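Local coordinates for protein malonyl CoA-ACP transacylase (Xanthomonas oryzae pv. oryzae, PDB 3K89) that probably transfers the malonyl group from malonyl-CoA to holo-acyl carrier protein, yielding malonyl-ACP and free CoA, at residues A74-R77 against L78-Q82. Sequence-based numbering, arbitrary orientation.
Sequences AVWR and LWTAQ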
ATOM      1  N   ALA A  74      -4.890   9.688  -9.227  1.00 10.13           N
ATOM      2  CA  ALA A  74      -4.675  10.349 -10.538  1.00 10.72           C
ATOM      3  C   ALA A  74      -4.715   9.337 -11.693  1.00 11.19           C
ATOM      4  O   ALA A  74      -5.385   9.569 -12.711  1.00 11.39           O
ATOM      5  CB  ALA A  74      -3.375  11.140 -10.569  1.00 11.31           C
ATOM      6  N   VAL A  75      -4.031   8.208 -11.533  1.00 11.80           N
ATOM      7  CA  VAL A  75      -4.035   7.188 -12.585  1.00 11.63           C
ATOM      8  C   VAL A  75      -5.439   6.557 -12.721  1.00 11.81           C
ATOM      9  O   VAL A  75      -5.895   6.277 -13.833  1.00 12.40           O
ATOM     10  CB  VAL A  75      -2.937   6.129 -12.366  1.00 11.22           C
ATOM     11  CG1 VAL A  75      -2.962   5.090 -13.527  1.00 12.18           C
ATOM     12  CG2 VAL A  75      -1.560   6.830 -12.275  1.00 11.72           C
ATOM     13  N   TRP A  76      -6.126   6.359 -11.588  1.00 12.61           N
ATOM     14  CA  TRP A  76      -7.493   5.836 -11.577  1.00 12.30           C
ATOM     15  C   TRP A  76      -8.414   6.725 -12.415  1.00 12.50           C
ATOM     16  O   TRP A  76      -9.176   6.235 -13.253  1.00 13.51           O
ATOM     17  CB  TRP A  76      -8.016   5.777 -10.131  1.00 11.66           C
ATOM     18  CG  TRP A  76      -9.496   5.459 -10.035  1.00 12.07           C
ATOM     19  CD1 TRP A  76     -10.513   6.325  -9.693  1.00 11.83           C
ATOM     20  CD2 TRP A  76     -10.106   4.196 -10.287  1.00 12.61           C
ATOM     21  NE1 TRP A  76     -11.718   5.652  -9.701  1.00 12.94           N
ATOM     22  CE2 TRP A  76     -11.500   4.351 -10.066  1.00 12.41           C
ATOM     23  CE3 TRP A  76      -9.615   2.938 -10.658  1.00 12.71           C
ATOM     24  CZ2 TRP A  76     -12.400   3.303 -10.217  1.00 12.69           C
ATOM     25  CZ3 TRP A  76     -10.516   1.891 -10.812  1.00 15.21           C
ATOM     26  CH2 TRP A  76     -11.897   2.082 -10.590  1.00 14.21           C
ATOM     27  N   ARG A  77      -8.334   8.030 -12.188  1.00 13.36           N
ATOM     28  CA  ARG A  77      -9.211   8.984 -12.886  1.00 14.08           C
ATOM     29  C   ARG A  77      -8.903   9.021 -14.379  1.00 15.31           C
ATOM     30  O   ARG A  77      -9.821   9.138 -15.203  1.00 15.55           O
ATOM     31  CB  ARG A  77      -9.125  10.367 -12.252  1.00 13.88           C
ATOM     32  CG  ARG A  77      -9.804  10.403 -10.882  1.00 12.90           C
ATOM     33  CD  ARG A  77      -9.644  11.758 -10.232  1.00 12.90           C
ATOM     34  NE  ARG A  77     -10.431  11.873  -8.995  1.00 12.70           N
ATOM     35  CZ  ARG A  77     -10.514  12.995  -8.279  1.00 13.40           C
ATOM     36  NH1 ARG A  77      -9.841  14.086  -8.656  1.00 14.94           N
ATOM     37  NH2 ARG A  77     -11.237  13.033  -7.164  1.00 14.66           N
ATOM     38  N   LEU A  78      -7.626   8.862 -14.713  1.00 15.54           N
ATOM     39  CA  LEU A  78      -7.203   8.806 -16.114  1.00 16.67           C
ATOM     40  C   LEU A  78      -7.800   7.597 -16.815  1.00 17.50           C
ATOM     41  O   LEU A  78      -8.444   7.741 -17.865  1.00 17.80           O
ATOM     42  CB  LEU A  78      -5.671   8.804 -16.208  1.00 16.37           C
ATOM     43  CG  LEU A  78      -5.027   8.679 -17.594  1.00 18.23           C
ATOM     44  CD1 LEU A  78      -5.486   9.793 -18.532  1.00 19.67           C
ATOM     45  CD2 LEU A  78      -3.500   8.679 -17.456  1.00 17.83           C
ATOM     46  N   TRP A  79      -7.583   6.412 -16.241  1.00 17.09           N
ATOM     47  CA  TRP A  79      -8.106   5.162 -16.788  1.00 18.68           C
ATOM     48  C   TRP A  79      -9.614   5.247 -16.964  1.00 20.09           C
ATOM     49  O   TRP A  79     -10.140   4.925 -18.036  1.00 20.29           O
ATOM     50  CB  TRP A  79      -7.781   4.009 -15.839  1.00 18.36           C
ATOM     51  CG  TRP A  79      -8.214   2.677 -16.346  1.00 18.28           C
ATOM     52  CD1 TRP A  79      -9.402   2.051 -16.105  1.00 18.75           C
ATOM     53  CD2 TRP A  79      -7.457   1.792 -17.179  1.00 18.21           C
ATOM     54  NE1 TRP A  79      -9.423   0.828 -16.726  1.00 19.31           N
ATOM     55  CE2 TRP A  79      -8.242   0.650 -17.397  1.00 18.44           C
ATOM     56  CE3 TRP A  79      -6.181   1.859 -17.760  1.00 19.56           C
ATOM     57  CZ2 TRP A  79      -7.805  -0.429 -18.179  1.00 19.98           C
ATOM     58  CZ3 TRP A  79      -5.740   0.782 -18.529  1.00 19.97           C
ATOM     59  CH2 TRP A  79      -6.555  -0.343 -18.735  1.00 19.23           C
ATOM     60  N   THR A  80     -10.301   5.691 -15.915  1.00 21.26           N
ATOM     61  CA  THR A  80     -11.758   5.711 -15.929  1.00 23.77           C
ATOM     62  C   THR A  80     -12.300   6.733 -16.945  1.00 25.22           C
ATOM     63  O   THR A  80     -13.320   6.465 -17.592  1.00 26.39           O
ATOM     64  CB  THR A  80     -12.374   5.842 -14.500  1.00 23.82           C
ATOM     65  OG1 THR A  80     -11.857   6.996 -13.836  1.00 25.92           O
ATOM     66  CG2 THR A  80     -12.037   4.622 -13.666  1.00 24.40           C
ATOM     67  N   ALA A  81     -11.603   7.860 -17.125  1.00 26.00           N
ATOM     68  CA  ALA A  81     -11.982   8.848 -18.153  1.00 27.83           C
ATOM     69  C   ALA A  81     -11.722   8.339 -19.571  1.00 29.08           C
ATOM     70  O   ALA A  81     -12.517   8.611 -20.489  1.00 29.90           O
ATOM     71  CB  ALA A  81     -11.266  10.163 -17.947  1.00 27.15           C
ATOM     72  N   GLN A  82     -10.618   7.608 -19.752  1.00 30.44           N
ATOM     73  CA  GLN A  82     -10.221   7.116 -21.081  1.00 32.10           C
ATOM     74  C   GLN A  82     -10.917   5.823 -21.506  1.00 33.24           C
ATOM     75  O   GLN A  82     -10.490   5.164 -22.470  1.00 34.02           O
ATOM     76  CB  GLN A  82      -8.695   7.000 -21.200  1.00 32.11           C
ATOM     77  CG  GLN A  82      -7.994   8.346 -21.199  1.00 33.10           C
ATOM     78  CD  GLN A  82      -6.718   8.356 -22.024  1.00 34.63           C
ATOM     79  OE1 GLN A  82      -5.883   7.463 -21.913  1.00 36.42           O
ATOM     80  NE2 GLN A  82      -6.556   9.383 -22.848  1.00 34.46           N
TER
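Thr80 sits one helical turn after Trp76 and touches it in two ways. By hydrogen bonding, Trp76 O takes two donors from this one residue: Thr80 N, through the ordinary helical bond, and Thr80 OG1 at 2.8 Å. The two arrive from opposite faces of the carbonyl plane. By CH-pi contact, Thr80 CG2 lies 3.7 Å from the centroid of the Trp76 six-membered ring and 14° off its normal, hence over the face; its closest ring atom is Trp76 CE2, at 3.6 Å. A chi1 of 55° on Thr80 serves both contacts, turning OG1 back to the carbonyl while CG2 faces the indole.

These are i to i+4 relations in the last turns of helix 61-81, which precedes strand 86-92 of the parallel sheet in the acyltransferase fold. The main-chain bonds of the helix run alongside: Trp79 N meets Val75 O at 2.9 Å, nearly straight at 177°, and Ala81 N meets Arg77 O at 2.9 Å. The helix closes with Gln82 N bonded to Leu78 O, and Gln82 itself departs from helical torsions.

Among outward contacts, both tryptophan rings meet Phe8, Trp79 edge-to-face, and Trp79 NE1 bonds to Gln85 O. The extended chain of Arg77 carries NH1 to a salt bridge with Glu37 on helix 30-42.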